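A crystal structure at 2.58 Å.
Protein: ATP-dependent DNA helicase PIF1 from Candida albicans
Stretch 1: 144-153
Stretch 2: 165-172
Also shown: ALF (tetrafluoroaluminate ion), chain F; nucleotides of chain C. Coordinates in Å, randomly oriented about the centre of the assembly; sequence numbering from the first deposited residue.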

# COMPACT_ATOMS: atom_id res chain seq x y z
N ASP A 144 4.37 -9.79 7.90
CA ASP A 144 3.77 -10.46 9.05
C ASP A 144 2.61 -11.29 8.54
O ASP A 144 1.61 -10.73 8.07
CB ASP A 144 3.32 -9.44 10.10
CG ASP A 144 2.70 -10.09 11.34
OD1 ASP A 144 2.84 -11.32 11.51
OD2 ASP A 144 2.07 -9.36 12.14
N PHE A 145 2.73 -12.62 8.58
CA PHE A 145 1.68 -13.46 8.02
C PHE A 145 0.43 -13.53 8.91
O PHE A 145 -0.59 -14.06 8.46
CB PHE A 145 2.21 -14.87 7.73
CG PHE A 145 3.14 -14.93 6.54
CD1 PHE A 145 2.65 -14.80 5.25
CD2 PHE A 145 4.51 -15.11 6.72
CE1 PHE A 145 3.51 -14.85 4.15
CE2 PHE A 145 5.36 -15.16 5.63
CZ PHE A 145 4.87 -15.04 4.35
N TYR A 146 0.48 -13.01 10.14
CA TYR A 146 -0.75 -12.84 10.92
C TYR A 146 -1.59 -11.68 10.43
O TYR A 146 -2.72 -11.49 10.90
CB TYR A 146 -0.43 -12.65 12.41
CG TYR A 146 -0.19 -13.94 13.17
CD1 TYR A 146 -1.09 -14.99 13.08
CD2 TYR A 146 0.95 -14.11 13.94
CE1 TYR A 146 -0.87 -16.17 13.76
CE2 TYR A 146 1.18 -15.29 14.62
CZ TYR A 146 0.26 -16.32 14.52
OH TYR A 146 0.48 -17.51 15.19
N GLN A 147 -1.07 -10.90 9.49
CA GLN A 147 -1.77 -9.80 8.86
C GLN A 147 -2.48 -10.33 7.61
O GLN A 147 -2.65 -11.54 7.45
CB GLN A 147 -0.80 -8.64 8.62
CG GLN A 147 -0.21 -8.10 9.94
CD GLN A 147 0.47 -6.75 9.82
OE1 GLN A 147 0.18 -5.97 8.91
NE2 GLN A 147 1.37 -6.46 10.74
N LEU A 148 -3.00 -9.44 6.77
CA LEU A 148 -3.94 -9.86 5.74
C LEU A 148 -3.33 -10.89 4.80
O LEU A 148 -2.18 -10.73 4.36
CB LEU A 148 -4.44 -8.63 4.97
CG LEU A 148 -5.46 -7.85 5.80
CD1 LEU A 148 -5.69 -6.44 5.29
CD2 LEU A 148 -6.78 -8.63 5.84
N PRO A 149 -4.05 -11.97 4.48
CA PRO A 149 -3.55 -12.97 3.53
C PRO A 149 -3.67 -12.48 2.11
O PRO A 149 -4.24 -11.40 1.87
CB PRO A 149 -4.47 -14.17 3.79
CG PRO A 149 -5.76 -13.54 4.17
CD PRO A 149 -5.38 -12.34 5.00
N PRO A 150 -3.13 -13.21 1.13
CA PRO A 150 -3.35 -12.82 -0.28
C PRO A 150 -4.83 -12.77 -0.62
O PRO A 150 -5.62 -13.60 -0.15
CB PRO A 150 -2.63 -13.93 -1.06
CG PRO A 150 -1.68 -14.53 -0.11
CD PRO A 150 -2.29 -14.41 1.24
N VAL A 151 -5.20 -11.83 -1.47
CA VAL A 151 -6.60 -11.65 -1.84
C VAL A 151 -7.02 -12.75 -2.80
O VAL A 151 -6.35 -12.99 -3.82
CB VAL A 151 -6.83 -10.26 -2.44
CG1 VAL A 151 -8.26 -10.14 -2.96
CG2 VAL A 151 -6.56 -9.18 -1.39
N VAL A 152 -8.11 -13.44 -2.47
CA VAL A 152 -8.67 -14.48 -3.32
C VAL A 152 -10.04 -14.01 -3.84
O VAL A 152 -10.58 -13.00 -3.40
CB VAL A 152 -8.79 -15.84 -2.60
CG1 VAL A 152 -7.43 -16.52 -2.53
CG2 VAL A 152 -9.38 -15.66 -1.20
N LYS A 153 -10.59 -14.77 -4.78
CA LYS A 153 -11.86 -14.43 -5.44
C LYS A 153 -13.00 -14.17 -4.44
O LYS A 153 -13.69 -15.09 -4.01
CB LYS A 153 -12.27 -15.55 -6.40
CG LYS A 153 -13.58 -15.30 -7.15
CD LYS A 153 -14.07 -16.57 -7.83
CE LYS A 153 -14.37 -17.66 -6.81
NZ LYS A 153 -14.75 -18.95 -7.46
N VAL A 165 -7.04 -25.69 -0.38
CA VAL A 165 -7.30 -24.30 -0.01
C VAL A 165 -6.84 -23.37 -1.12
O VAL A 165 -5.69 -23.42 -1.55
CB VAL A 165 -6.61 -23.94 1.32
CG1 VAL A 165 -6.91 -22.50 1.70
CG2 VAL A 165 -7.05 -24.89 2.43
N GLU A 166 -7.76 -22.51 -1.60
CA GLU A 166 -7.41 -21.55 -2.64
C GLU A 166 -6.32 -20.59 -2.16
O GLU A 166 -5.44 -20.20 -2.95
CB GLU A 166 -8.66 -20.77 -3.08
CG GLU A 166 -8.41 -19.74 -4.17
CD GLU A 166 -8.09 -20.36 -5.52
OE1 GLU A 166 -8.97 -21.06 -6.08
OE2 GLU A 166 -6.97 -20.15 -6.02
N VAL A 167 -6.36 -20.21 -0.89
CA VAL A 167 -5.38 -19.27 -0.34
C VAL A 167 -4.03 -19.99 -0.25
O VAL A 167 -3.87 -20.95 0.50
CB VAL A 167 -5.81 -18.74 1.03
CG1 VAL A 167 -4.82 -17.71 1.54
CG2 VAL A 167 -7.21 -18.13 0.95
N PHE A 168 -3.08 -19.54 -1.06
CA PHE A 168 -1.74 -20.13 -1.15
C PHE A 168 -0.74 -19.11 -0.61
O PHE A 168 -0.37 -18.17 -1.31
CB PHE A 168 -1.43 -20.53 -2.59
CG PHE A 168 -0.26 -21.44 -2.72
CD1 PHE A 168 -0.26 -22.68 -2.09
CD2 PHE A 168 0.84 -21.08 -3.48
CE1 PHE A 168 0.83 -23.53 -2.21
CE2 PHE A 168 1.92 -21.93 -3.61
CZ PHE A 168 1.92 -23.15 -2.97
N PHE A 169 -0.36 -19.26 0.66
CA PHE A 169 0.53 -18.28 1.28
C PHE A 169 1.92 -18.32 0.64
O PHE A 169 2.33 -19.31 0.03
CB PHE A 169 0.63 -18.52 2.79
CG PHE A 169 -0.61 -18.16 3.55
CD1 PHE A 169 -1.58 -19.12 3.82
CD2 PHE A 169 -0.82 -16.87 3.99
CE1 PHE A 169 -2.73 -18.80 4.52
CE2 PHE A 169 -1.98 -16.53 4.69
CZ PHE A 169 -2.93 -17.50 4.96
N ALA A 170 2.66 -17.23 0.84
CA ALA A 170 3.98 -17.13 0.21
C ALA A 170 4.94 -18.18 0.75
O ALA A 170 5.74 -18.74 -0.00
CB ALA A 170 4.55 -15.73 0.43
N PHE A 171 4.86 -18.47 2.06
CA PHE A 171 5.76 -19.43 2.69
C PHE A 171 5.51 -20.87 2.26
O PHE A 171 6.27 -21.75 2.67
CB PHE A 171 5.68 -19.32 4.21
CG PHE A 171 4.29 -19.48 4.79
CD1 PHE A 171 3.73 -20.74 4.96
CD2 PHE A 171 3.57 -18.37 5.20
CE1 PHE A 171 2.46 -20.88 5.51
CE2 PHE A 171 2.31 -18.50 5.75
CZ PHE A 171 1.75 -19.76 5.90
N GLU A 172 4.46 -21.13 1.48
CA GLU A 172 4.20 -22.47 0.98
C GLU A 172 4.81 -22.70 -0.39
O GLU A 172 4.95 -23.86 -0.81
CB GLU A 172 2.69 -22.73 0.89
CG GLU A 172 1.88 -22.33 2.11
CD GLU A 172 0.40 -22.58 1.92
OE1 GLU A 172 0.00 -23.76 1.82
OE2 GLU A 172 -0.37 -21.59 1.84
AL ALF F . 3.05 -2.96 9.92
F1 ALF F . 3.89 -3.07 8.36
F2 ALF F . 2.21 -2.84 11.50
F3 ALF F . 3.69 -4.58 10.32
F4 ALF F . 2.48 -1.31 9.58
P DT C 3 -9.11 -2.84 -1.80
OP1 DT C 3 -8.77 -1.58 -1.11
OP2 DT C 3 -10.19 -2.86 -2.82
O5' DT C 3 -7.78 -3.45 -2.48
C5' DT C 3 -6.63 -3.67 -1.68
C4' DT C 3 -5.62 -4.58 -2.38
O4' DT C 3 -6.19 -5.89 -2.56
C3' DT C 3 -5.18 -4.14 -3.76
O3' DT C 3 -4.08 -3.26 -3.66
C2' DT C 3 -4.78 -5.46 -4.43
C1' DT C 3 -5.69 -6.48 -3.75
N1 DT C 3 -6.85 -6.91 -4.58
C2 DT C 3 -6.74 -8.02 -5.37
O2 DT C 3 -5.72 -8.68 -5.45
N3 DT C 3 -7.88 -8.34 -6.07
C4 DT C 3 -9.09 -7.65 -6.05
O4 DT C 3 -10.06 -8.01 -6.72
C5 DT C 3 -9.13 -6.49 -5.19
C7 DT C 3 -10.38 -5.67 -5.09
C6 DT C 3 -8.02 -6.19 -4.50
P DT C 2 -14.72 -5.28 -1.58
OP1 DT C 2 -15.50 -4.37 -0.72
OP2 DT C 2 -15.00 -5.38 -3.03
O5' DT C 2 -13.17 -4.92 -1.38
C5' DT C 2 -12.67 -4.62 -0.08
C4' DT C 2 -11.31 -5.24 0.14
O4' DT C 2 -11.45 -6.66 0.30
C3' DT C 2 -10.32 -5.02 -1.00
O3' DT C 2 -9.49 -3.93 -0.68
C2' DT C 2 -9.52 -6.33 -1.07
C1' DT C 2 -10.43 -7.36 -0.39
N1 DT C 2 -11.07 -8.34 -1.32
C2 DT C 2 -11.03 -9.68 -1.02
O2 DT C 2 -10.47 -10.12 -0.03
N3 DT C 2 -11.65 -10.49 -1.93
C4 DT C 2 -12.32 -10.10 -3.08
O4 DT C 2 -12.85 -10.91 -3.83
C5 DT C 2 -12.33 -8.68 -3.33
C7 DT C 2 -13.03 -8.14 -4.54
C6 DT C 2 -11.72 -7.87 -2.45
O HOH W 1 1.32 -3.98 8.58

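No hydrogen bond crosses between these two stretches; the contact is held by apolar packing, and its sharpest piece of geometry is an aromatic T. The edge of Phe171 meets the face of Phe145, with ring centroids 4.7 Å apart and planes at 88°, so the slightly positive ring hydrogens of Phe171 point into the electron-rich face of its partner. Phe145 CE1 and Phe171 CD2 lie 3.7 Å apart. Ala170 takes the edge of the Phe145 ring, its CB 4.0 Å from Phe145 CE1, where a methyl fits beside a phenyl.

Neither stretch forms a strand; the hydrogen bonds of each lie within it or lead elsewhere. A type I turn runs from Asp144 to Gln147, closed by Gln147 N to Asp144 O at 3.0 Å and reinforced by Tyr146 N to Asp144 OD1 at 3.2 Å. In the second stretch, residues 170-172 form a 3-10 segment, of which Ala170 and Phe171 touch Phe145, and Glu172 folds back so that its OE2 accepts from Phe169 N at 2.6 Å.

Beyond the aromatic T, prolines supply rigid apolar surface. Pro149 CB sits 3.5 Å from Phe169 CE2, and Pro150 CD is 4.0 Å from Phe169 CD2. Phe169 leaves its backbone sideways, but its ring end comes nearer to reach both. Val167 CG1 touches the same prolines, 4.2 Å from Pro149 CB and 4.2 Å from Pro150 CD. The contact continues to Val152, whose CA lies 6.5 Å from Val167 CA, the nearest such pair across the stretches, and whose CG1 lies 3.8 Å from Val167 CG2 and 3.7 Å from Glu166 CG, the aliphatic part of a charged side chain.

The first stretch also divides its faces: Val151 points away from this contact, and its CG1 packs 3.4 Å from C2 of DT2, fitting for a DNA helicase. At the turn, Gln147 NE2 donates to ALF F3 at 3.0 Å.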